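Local coordinates for protein plant cysteine oxidase 2 (Arabidopsis thaliana, PDB 7CXZ) that uses a mononuclear iron centre and molecular oxygen to oxidise N-terminal cysteines, marking proteins such as group VII ethylene response factors for degradation by the N-end rule pathway, at residues 40-43 / 44-47; 64-67 / 68-71; 201-204 / 205-208. All blocks are in the same frame, centred on the assembly; numbering follows the deposited sequence.

Interaction 1: residues 40-43 / 44-47; sequences PSQE and NIEM
Ser41 OG accepts the backbone N-H of Asn44 at 3.1 Å (N-H...O 157°), capping the first turn of helix 42-53. Ile45 packs back along this turn. Its CB sits 3.6 Å from Ser41 O, the same carbonyl oxygen that takes the Ile45 N-H in the first full helical bond, at 2.8 Å from Ile45 N. With CG1 set beside its own backbone N (chi1 -74°), the long branch runs back toward the start of the helix. CG1 lies 3.4 Å from Ser41 O and 4.1 Å from Pro40 CB, and the tip, CD1, lies 3.3 Å from Pro40 O and 3.4 Å from Gln42 OE1; the Gln42 chain, bent at chi2 (-62°), runs beside the isoleucine in the same direction. Beyond the segments, Phe115 and Tyr162 also touch Ile45. On the Asn44 side, one water accepts from both Asn44 ND2, 2.6 Å away, and Ser41 N, while a second donates to Asn44 OD1 and Glu43 OE2. Both ends of the amide are thereby engaged, which should fix its rotation. Serine at the N-cap, with Pro40 just before it meeting Ile45 in the following turn, is the N-cap and hydrophobic staple arrangement of a helix start.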
ATOM      1  N   PRO A  40      -3.755  -5.573 -15.132  1.00 12.66           N
ATOM      2  CA  PRO A  40      -3.436  -6.868 -15.752  1.00 13.17           C
ATOM      3  C   PRO A  40      -4.694  -7.695 -15.953  1.00 12.56           C
ATOM      4  O   PRO A  40      -5.732  -7.466 -15.327  1.00 13.09           O
ATOM      5  CB  PRO A  40      -2.491  -7.530 -14.749  1.00 12.94           C
ATOM      6  CG  PRO A  40      -1.920  -6.394 -13.959  1.00 15.04           C
ATOM      7  CD  PRO A  40      -3.000  -5.351 -13.885  1.00 10.88           C
ATOM      8  N   SER A  41      -4.597  -8.638 -16.879  1.00 11.38           N
ATOM      9  CA  SER A  41      -5.705  -9.540 -17.143  1.00 11.19           C
ATOM     10  C   SER A  41      -6.086 -10.316 -15.895  1.00 11.54           C
ATOM     11  O   SER A  41      -5.269 -10.555 -15.001  1.00 10.41           O
ATOM     12  CB  SER A  41      -5.314 -10.515 -18.250  1.00 12.00           C
ATOM     13  OG  SER A  41      -4.441 -11.533 -17.770  1.00 12.72           O
ATOM     14  N   GLN A  42      -7.358 -10.715 -15.840  1.00 10.95           N
ATOM     15  CA  GLN A  42      -7.828 -11.436 -14.673  1.00 10.74           C
ATOM     16  C   GLN A  42      -7.089 -12.755 -14.510  1.00 11.33           C
ATOM     17  O   GLN A  42      -6.808 -13.161 -13.383  1.00 11.22           O
ATOM     18  CB  GLN A  42      -9.337 -11.658 -14.771  1.00 10.07           C
ATOM     19  CG  GLN A  42     -10.163 -10.374 -14.550  1.00 11.23           C
ATOM     20  CD  GLN A  42      -9.972  -9.791 -13.163  1.00 15.15           C
ATOM     21  OE1 GLN A  42      -9.582  -8.621 -12.983  1.00 18.29           O
ATOM     22  NE2 GLN A  42     -10.216 -10.597 -12.183  1.00  9.48           N
ATOM     23  N   GLU A  43      -6.732 -13.414 -15.616  1.00 10.60           N
ATOM     24  CA  GLU A  43      -5.953 -14.640 -15.500  1.00 11.92           C
ATOM     25  C   GLU A  43      -4.572 -14.358 -14.890  1.00 12.25           C
ATOM     26  O   GLU A  43      -4.102 -15.101 -14.024  1.00 14.58           O
ATOM     27  CB  GLU A  43      -5.834 -15.275 -16.879  1.00 17.87           C
ATOM     28  CG  GLU A  43      -4.838 -16.391 -16.950  1.00 22.17           C
ATOM     29  CD  GLU A  43      -4.830 -17.061 -18.318  1.00 30.48           C
ATOM     30  OE1 GLU A  43      -5.922 -17.214 -18.905  1.00 31.52           O
ATOM     31  OE2 GLU A  43      -3.730 -17.423 -18.792  1.00 34.06           O
ATOM     32  N   ASN A  44      -3.933 -13.263 -15.302  1.00 10.52           N
ATOM     33  CA  ASN A  44      -2.635 -12.914 -14.748  1.00 12.73           C
ATOM     34  C   ASN A  44      -2.735 -12.447 -13.297  1.00 10.68           C
ATOM     35  O   ASN A  44      -1.833 -12.720 -12.498  1.00 10.71           O
ATOM     36  CB  ASN A  44      -1.985 -11.860 -15.636  1.00 12.01           C
ATOM     37  CG  ASN A  44      -1.351 -12.483 -16.880  1.00 16.92           C
ATOM     38  OD1 ASN A  44      -1.119 -13.688 -16.904  1.00 16.72           O
ATOM     39  ND2 ASN A  44      -1.089 -11.678 -17.903  1.00 16.41           N
ATOM     40  N   ILE A  45      -3.818 -11.763 -12.929  1.00 10.15           N
ATOM     41  CA  ILE A  45      -4.032 -11.390 -11.527  1.00  8.76           C
ATOM     42  C   ILE A  45      -4.124 -12.628 -10.653  1.00 10.86           C
ATOM     43  O   ILE A  45      -3.516 -12.700  -9.579  1.00 10.69           O
ATOM     44  CB  ILE A  45      -5.303 -10.534 -11.393  1.00  9.53           C
ATOM     45  CG1 ILE A  45      -5.039  -9.138 -11.936  1.00 12.12           C
ATOM     46  CG2 ILE A  45      -5.743 -10.466  -9.923  1.00  9.46           C
ATOM     47  CD1 ILE A  45      -6.288  -8.335 -12.169  1.00 13.88           C
ATOM     48  N   GLU A  46      -4.903 -13.616 -11.093  1.00 10.94           N
ATOM     49  CA  GLU A  46      -5.036 -14.836 -10.310  1.00 10.96           C
ATOM     50  C   GLU A  46      -3.693 -15.538 -10.173  1.00  9.43           C
ATOM     51  O   GLU A  46      -3.357 -16.050  -9.096  1.00  9.38           O
ATOM     52  CB  GLU A  46      -6.058 -15.759 -10.963  1.00 11.28           C
ATOM     53  CG  GLU A  46      -6.214 -17.037 -10.178  1.00 14.30           C
ATOM     54  CD  GLU A  46      -7.455 -17.829 -10.533  1.00 16.27           C
ATOM     55  OE1 GLU A  46      -8.016 -17.631 -11.629  1.00 19.24           O
ATOM     56  OE2 GLU A  46      -7.820 -18.676  -9.710  1.00 17.25           O
ATOM     57  N   MET A  47      -2.920 -15.580 -11.264  1.00 10.95           N
ATOM     58  CA  MET A  47      -1.611 -16.236 -11.233  1.00 12.45           C
ATOM     59  C   MET A  47      -0.700 -15.596 -10.193  1.00 12.14           C
ATOM     60  O   MET A  47      -0.069 -16.288  -9.379  1.00 11.73           O
ATOM     61  CB  MET A  47      -0.975 -16.169 -12.623  1.00 13.57           C
ATOM     62  CG  MET A  47       0.378 -16.845 -12.700  1.00 16.94           C
ATOM     63  SD  MET A  47       1.074 -16.755 -14.370  1.00 22.02           S
ATOM     64  CE  MET A  47       1.142 -15.018 -14.665  1.00 22.85           C
TER
HETATM   65  O   HOH W   1      -1.652  -9.153 -17.744  1.00 19.13           O
HETATM   66  O   HOH W   2      -1.998 -15.407 -18.868  1.00 32.47           O

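Interaction 2: residues 64-67 / 68-71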
ATOM      1  N   PRO A  64      10.789 -11.145  12.641  1.00 17.44           N
ATOM      2  CA  PRO A  64      10.424 -10.025  13.528  1.00 16.41           C
ATOM      3  C   PRO A  64      11.535  -9.594  14.474  1.00 16.52           C
ATOM      4  O   PRO A  64      11.368  -8.567  15.148  1.00 18.72           O
ATOM      5  CB  PRO A  64       9.225 -10.564  14.324  1.00 17.50           C
ATOM      6  CG  PRO A  64       8.897 -11.868  13.752  1.00 20.20           C
ATOM      7  CD  PRO A  64      10.009 -12.362  12.926  1.00 18.51           C
ATOM      8  N   LYS A  65      12.636 -10.336  14.552  1.00 18.07           N
ATOM      9  CA  LYS A  65      13.741  -9.961  15.429  1.00 20.88           C
ATOM     10  C   LYS A  65      14.658  -8.930  14.798  1.00 21.63           C
ATOM     11  O   LYS A  65      15.563  -8.427  15.469  1.00 23.02           O
ATOM     12  CB  LYS A  65      14.578 -11.193  15.806  1.00 21.37           C
ATOM     13  CG  LYS A  65      13.871 -12.270  16.613  1.00 30.88           C
ATOM     14  CD  LYS A  65      14.481 -13.648  16.275  1.00 36.12           C
ATOM     15  CE  LYS A  65      14.158 -14.725  17.308  1.00 41.05           C
ATOM     16  NZ  LYS A  65      13.465 -14.160  18.495  1.00 41.48           N
ATOM     17  N   MET A  66      14.476  -8.618  13.526  1.00 16.10           N
ATOM     18  CA  MET A  66      15.375  -7.691  12.880  1.00 14.96           C
ATOM     19  C   MET A  66      15.176  -6.284  13.424  1.00 15.01           C
ATOM     20  O   MET A  66      14.106  -5.933  13.931  1.00 16.99           O
ATOM     21  CB  MET A  66      15.141  -7.704  11.382  1.00 17.00           C
ATOM     22  CG  MET A  66      15.525  -9.026  10.756  1.00 15.07           C
ATOM     23  SD  MET A  66      14.970  -9.036   9.054  1.00 17.89           S
ATOM     24  CE  MET A  66      15.986 -10.386   8.481  1.00 22.14           C
ATOM     25  N   SER A  67      16.228  -5.468  13.297  1.00 18.95           N
ATOM     26  CA  SER A  67      16.198  -4.121  13.858  1.00 19.25           C
ATOM     27  C   SER A  67      15.112  -3.260  13.222  1.00 18.11           C
ATOM     28  O   SER A  67      14.629  -2.312  13.858  1.00 17.31           O
ATOM     29  CB  SER A  67      17.555  -3.445  13.676  1.00 19.76           C
ATOM     30  OG  SER A  67      17.772  -3.145  12.309  1.00 24.15           O
ATOM     31  N   TYR A  68      14.710  -3.579  11.982  1.00 14.77           N
ATOM     32  CA  TYR A  68      13.696  -2.786  11.278  1.00 16.16           C
ATOM     33  C   TYR A  68      12.354  -2.765  11.997  1.00 15.85           C
ATOM     34  O   TYR A  68      11.505  -1.918  11.684  1.00 16.57           O
ATOM     35  CB  TYR A  68      13.454  -3.335   9.865  1.00 14.68           C
ATOM     36  CG  TYR A  68      14.680  -3.748   9.098  1.00 14.90           C
ATOM     37  CD1 TYR A  68      15.739  -2.878   8.923  1.00 17.66           C
ATOM     38  CD2 TYR A  68      14.759  -4.999   8.515  1.00 15.21           C
ATOM     39  CE1 TYR A  68      16.866  -3.262   8.190  1.00 17.05           C
ATOM     40  CE2 TYR A  68      15.879  -5.388   7.788  1.00 16.30           C
ATOM     41  CZ  TYR A  68      16.917  -4.512   7.624  1.00 18.95           C
ATOM     42  OH  TYR A  68      18.034  -4.886   6.894  1.00 22.90           O
ATOM     43  N   PHE A  69      12.139  -3.672  12.934  1.00 13.68           N
ATOM     44  CA  PHE A  69      10.843  -3.827  13.585  1.00 14.97           C
ATOM     45  C   PHE A  69      10.830  -3.225  14.977  1.00 17.97           C
ATOM     46  O   PHE A  69       9.869  -3.428  15.731  1.00 19.17           O
ATOM     47  CB  PHE A  69      10.461  -5.307  13.584  1.00 13.89           C
ATOM     48  CG  PHE A  69      10.398  -5.852  12.194  1.00 11.23           C
ATOM     49  CD1 PHE A  69       9.319  -5.536  11.369  1.00 12.84           C
ATOM     50  CD2 PHE A  69      11.429  -6.615  11.680  1.00 13.50           C
ATOM     51  CE1 PHE A  69       9.270  -5.989  10.044  1.00 12.10           C
ATOM     52  CE2 PHE A  69      11.394  -7.085  10.371  1.00 13.62           C
ATOM     53  CZ  PHE A  69      10.292  -6.768   9.544  1.00 13.46           C
ATOM     54  N   ARG A  70      11.856  -2.454  15.312  1.00 18.62           N
ATOM     55  CA  ARG A  70      11.926  -1.698  16.551  1.00 20.40           C
ATOM     56  C   ARG A  70      12.254  -0.250  16.226  1.00 17.97           C
ATOM     57  O   ARG A  70      13.070   0.020  15.345  1.00 21.84           O
ATOM     58  CB  ARG A  70      12.985  -2.285  17.489  1.00 24.12           C
ATOM     59  CG  ARG A  70      12.716  -3.733  17.869  1.00 29.54           C
ATOM     60  CD  ARG A  70      13.701  -4.242  18.928  1.00 38.30           C
ATOM     61  NE  ARG A  70      15.064  -4.351  18.408  1.00 35.68           N
ATOM     62  CZ  ARG A  70      15.492  -5.310  17.588  1.00 33.64           C
ATOM     63  NH1 ARG A  70      14.666  -6.272  17.185  1.00 36.25           N
ATOM     64  NH2 ARG A  70      16.758  -5.306  17.169  1.00 34.71           N
ATOM     65  N   SER A  71      11.616   0.687  16.937  1.00 23.04           N
ATOM     66  CA  SER A  71      11.978   2.096  16.871  1.00 26.88           C
ATOM     67  C   SER A  71      12.082   2.633  18.287  1.00 32.77           C
ATOM     68  O   SER A  71      11.420   2.143  19.211  1.00 39.60           O
ATOM     69  CB  SER A  71      10.966   2.931  16.069  1.00 27.99           C
ATOM     70  OG  SER A  71      11.546   4.077  15.426  1.00 24.45           O
TER
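Met66 O lies at the edge of the Phe69 ring, 3.6 Å from CD2, while Met66 CB packs 3.9 Å from that same CD2; one face of the ring carries Tyr68 CB, displaced toward the rim. The guanidinium of Arg70 has Ser67 CA over one face, 3.6 Å from NH2, and Lys65 O in its plane at the edge. There NH1 donates to Lys65 O at 2.9 Å in an almost straight bond (176°), although it reaches the oxygen from above the carbonyl plane. A bend at chi3 (-68°) folds the arginine back over the turn to make this bond. Around the Tyr68 ring, Met66 CB and Ser67 OG approach obliquely, and Met66 SD stands 5.0 Å from the ring centroid, 67° off the normal. Below the turn Tyr68 rests on Thr81, Leu83 and Cys97, and Phe69 meets Phe120 edge-to-face. With Tyr68 replaced by an alanine, the sulfur of Met66 would probably lose the tyrosine ring it lies beside, keeping Phe69 as its aromatic neighbour, and a gap would open above Thr81 and Leu83. Two i to i+3 backbone bonds hold the chain curled, Phe69 N to Met66 O at 3.2 Å and Arg70 N to Ser67 O at 3.1 Å. The result is a short 3-10 turn with a Met-aromatic contact, in the loop that joins helix 42-53 to strand 81-87.

Interaction 3: residues 201-204 / 205-208; sequences DYPF and SSFS
Tyr202 and Phe207 form a T-shaped pair across a 3-10 turn that follows strand 198-203, an outermost strand of the antiparallel sheet. Phe207 supplies the edge and Tyr202 the face: the planes stand at 84° and the centroids are 5.6 Å apart. The touching atom is Phe207 CE2, 3.9 Å from Tyr202 CD2 and close also to CG and CB, so the phenylalanine meets the root of the tyrosine ring. Phe207 is brought there by its first torsion, which sets CG beside the backbone N. Phe204 is turned quite differently. Its CG is opposite its own backbone N (chi1 177°), and its ring lies against Trp224 with the planes about 20° apart, whereas Phe207 meets Trp224 edge-to-face. The indole, on the neighbouring strand 222-228, is thus met by aromatic rings from both ends of the turn. Two backbone bonds close the bend: Ser206 N donates to Pro203 O at 3.0 Å and Phe207 N to Phe204 O at 3.3 Å. Ser206 points its CB back at the strand end, 4.0 Å from Tyr202 CB, and its hydroxyl OG comes to 3.5 Å from CD of the Pro203 ring.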
ATOM      1  N   ASP A 201      -9.491  11.667   7.003  1.00 13.91           N
ATOM      2  CA  ASP A 201     -10.823  11.110   6.835  1.00 16.12           C
ATOM      3  C   ASP A 201     -11.756  11.576   7.955  1.00 18.66           C
ATOM      4  O   ASP A 201     -11.320  11.832   9.084  1.00 16.22           O
ATOM      5  CB  ASP A 201     -10.807   9.574   6.719  1.00 17.01           C
ATOM      6  CG  ASP A 201      -9.951   8.874   7.759  1.00 20.09           C
ATOM      7  OD1 ASP A 201      -9.169   9.515   8.504  1.00 18.02           O
ATOM      8  OD2 ASP A 201     -10.041   7.629   7.806  1.00 21.37           O
ATOM      9  N   TYR A 202     -13.040  11.720   7.605  1.00 13.15           N
ATOM     10  CA  TYR A 202     -14.094  12.235   8.473  1.00 16.51           C
ATOM     11  C   TYR A 202     -15.328  11.363   8.337  1.00 18.98           C
ATOM     12  O   TYR A 202     -15.598  10.836   7.252  1.00 16.11           O
ATOM     13  CB  TYR A 202     -14.469  13.682   8.119  1.00 15.89           C
ATOM     14  CG  TYR A 202     -13.339  14.616   8.277  1.00 19.42           C
ATOM     15  CD1 TYR A 202     -13.064  15.194   9.510  1.00 24.07           C
ATOM     16  CD2 TYR A 202     -12.510  14.909   7.215  1.00 17.12           C
ATOM     17  CE1 TYR A 202     -12.000  16.034   9.679  1.00 27.59           C
ATOM     18  CE2 TYR A 202     -11.446  15.761   7.367  1.00 18.80           C
ATOM     19  CZ  TYR A 202     -11.192  16.321   8.607  1.00 26.89           C
ATOM     20  OH  TYR A 202     -10.117  17.159   8.779  1.00 29.77           O
ATOM     21  N   PRO A 203     -16.112  11.218   9.403  1.00 16.38           N
ATOM     22  CA  PRO A 203     -17.394  10.512   9.279  1.00 18.67           C
ATOM     23  C   PRO A 203     -18.313  11.222   8.302  1.00 16.37           C
ATOM     24  O   PRO A 203     -18.217  12.433   8.070  1.00 15.48           O
ATOM     25  CB  PRO A 203     -17.985  10.549  10.699  1.00 22.90           C
ATOM     26  CG  PRO A 203     -16.909  11.074  11.588  1.00 26.34           C
ATOM     27  CD  PRO A 203     -15.877  11.764  10.754  1.00 20.00           C
ATOM     28  N   PHE A 204     -19.241  10.442   7.746  1.00 16.71           N
ATOM     29  CA  PHE A 204     -20.202  11.018   6.809  1.00 17.93           C
ATOM     30  C   PHE A 204     -20.929  12.195   7.430  1.00 21.29           C
ATOM     31  O   PHE A 204     -21.116  13.231   6.780  1.00 21.06           O
ATOM     32  CB  PHE A 204     -21.217   9.974   6.360  1.00 17.52           C
ATOM     33  CG  PHE A 204     -22.277  10.531   5.458  1.00 17.06           C
ATOM     34  CD1 PHE A 204     -22.044  10.644   4.100  1.00 17.06           C
ATOM     35  CD2 PHE A 204     -23.492  10.980   5.968  1.00 19.03           C
ATOM     36  CE1 PHE A 204     -23.005  11.156   3.248  1.00 17.99           C
ATOM     37  CE2 PHE A 204     -24.460  11.506   5.128  1.00 19.53           C
ATOM     38  CZ  PHE A 204     -24.220  11.587   3.765  1.00 20.46           C
ATOM     39  N   SER A 205     -21.327  12.055   8.702  1.00 22.16           N
ATOM     40  CA  SER A 205     -22.110  13.079   9.381  1.00 24.23           C
ATOM     41  C   SER A 205     -21.332  14.360   9.633  1.00 28.75           C
ATOM     42  O   SER A 205     -21.917  15.314  10.150  1.00 32.52           O
ATOM     43  CB  SER A 205     -22.633  12.533  10.709  1.00 29.27           C
ATOM     44  OG  SER A 205     -21.547  12.246  11.578  1.00 38.18           O
ATOM     45  N   SER A 206     -20.035  14.417   9.289  1.00 27.00           N
ATOM     46  CA  SER A 206     -19.264  15.644   9.485  1.00 22.05           C
ATOM     47  C   SER A 206     -19.488  16.677   8.394  1.00 26.68           C
ATOM     48  O   SER A 206     -19.115  17.842   8.575  1.00 28.11           O
ATOM     49  CB  SER A 206     -17.761  15.341   9.566  1.00 24.69           C
ATOM     50  OG  SER A 206     -17.410  14.904  10.869  1.00 32.81           O
ATOM     51  N   PHE A 207     -20.049  16.282   7.254  1.00 26.12           N
ATOM     52  CA  PHE A 207     -20.314  17.198   6.157  1.00 24.48           C
ATOM     53  C   PHE A 207     -21.725  16.933   5.654  1.00 24.90           C
ATOM     54  O   PHE A 207     -22.077  15.788   5.353  1.00 28.29           O
ATOM     55  CB  PHE A 207     -19.305  17.039   5.022  1.00 24.31           C
ATOM     56  CG  PHE A 207     -17.896  17.455   5.381  1.00 24.11           C
ATOM     57  CD1 PHE A 207     -17.481  18.757   5.214  1.00 23.70           C
ATOM     58  CD2 PHE A 207     -16.976  16.518   5.840  1.00 19.93           C
ATOM     59  CE1 PHE A 207     -16.180  19.132   5.526  1.00 28.31           C
ATOM     60  CE2 PHE A 207     -15.686  16.888   6.159  1.00 19.87           C
ATOM     61  CZ  PHE A 207     -15.284  18.189   6.006  1.00 24.57           C
ATOM     62  N   SER A 208     -22.537  17.979   5.598  1.00 24.29           N
ATOM     63  CA  SER A 208     -23.915  17.901   5.126  1.00 25.73           C
ATOM     64  C   SER A 208     -23.976  18.671   3.813  1.00 21.87           C
ATOM     65  O   SER A 208     -23.992  19.900   3.827  1.00 24.05           O
ATOM     66  CB  SER A 208     -24.857  18.484   6.188  1.00 25.88           C
ATOM     67  OG  SER A 208     -26.196  18.658   5.746  1.00 32.11           O
TER

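The three contacts are separate local turns spread round the cupin core, with centres 34 to 37 Å apart; by closest atoms the nearest are interactions 2 and 3, about 22 Å apart, though their centres lie farthest apart. Interactions 1 and 2 share one strand, 113-120: Pro40 and Ile45 touch Thr113 and Phe115 near its start, while Phe69 meets Phe120 at its end. Interaction 3 belongs to the other sheet, extending one of its two outermost strands, 198-203. That sheet also includes strands 103-107 and 169-174, which carry His107 and His170; with His109 these bind the catalytic iron. All three contacts lie away from the metal and are structural packing.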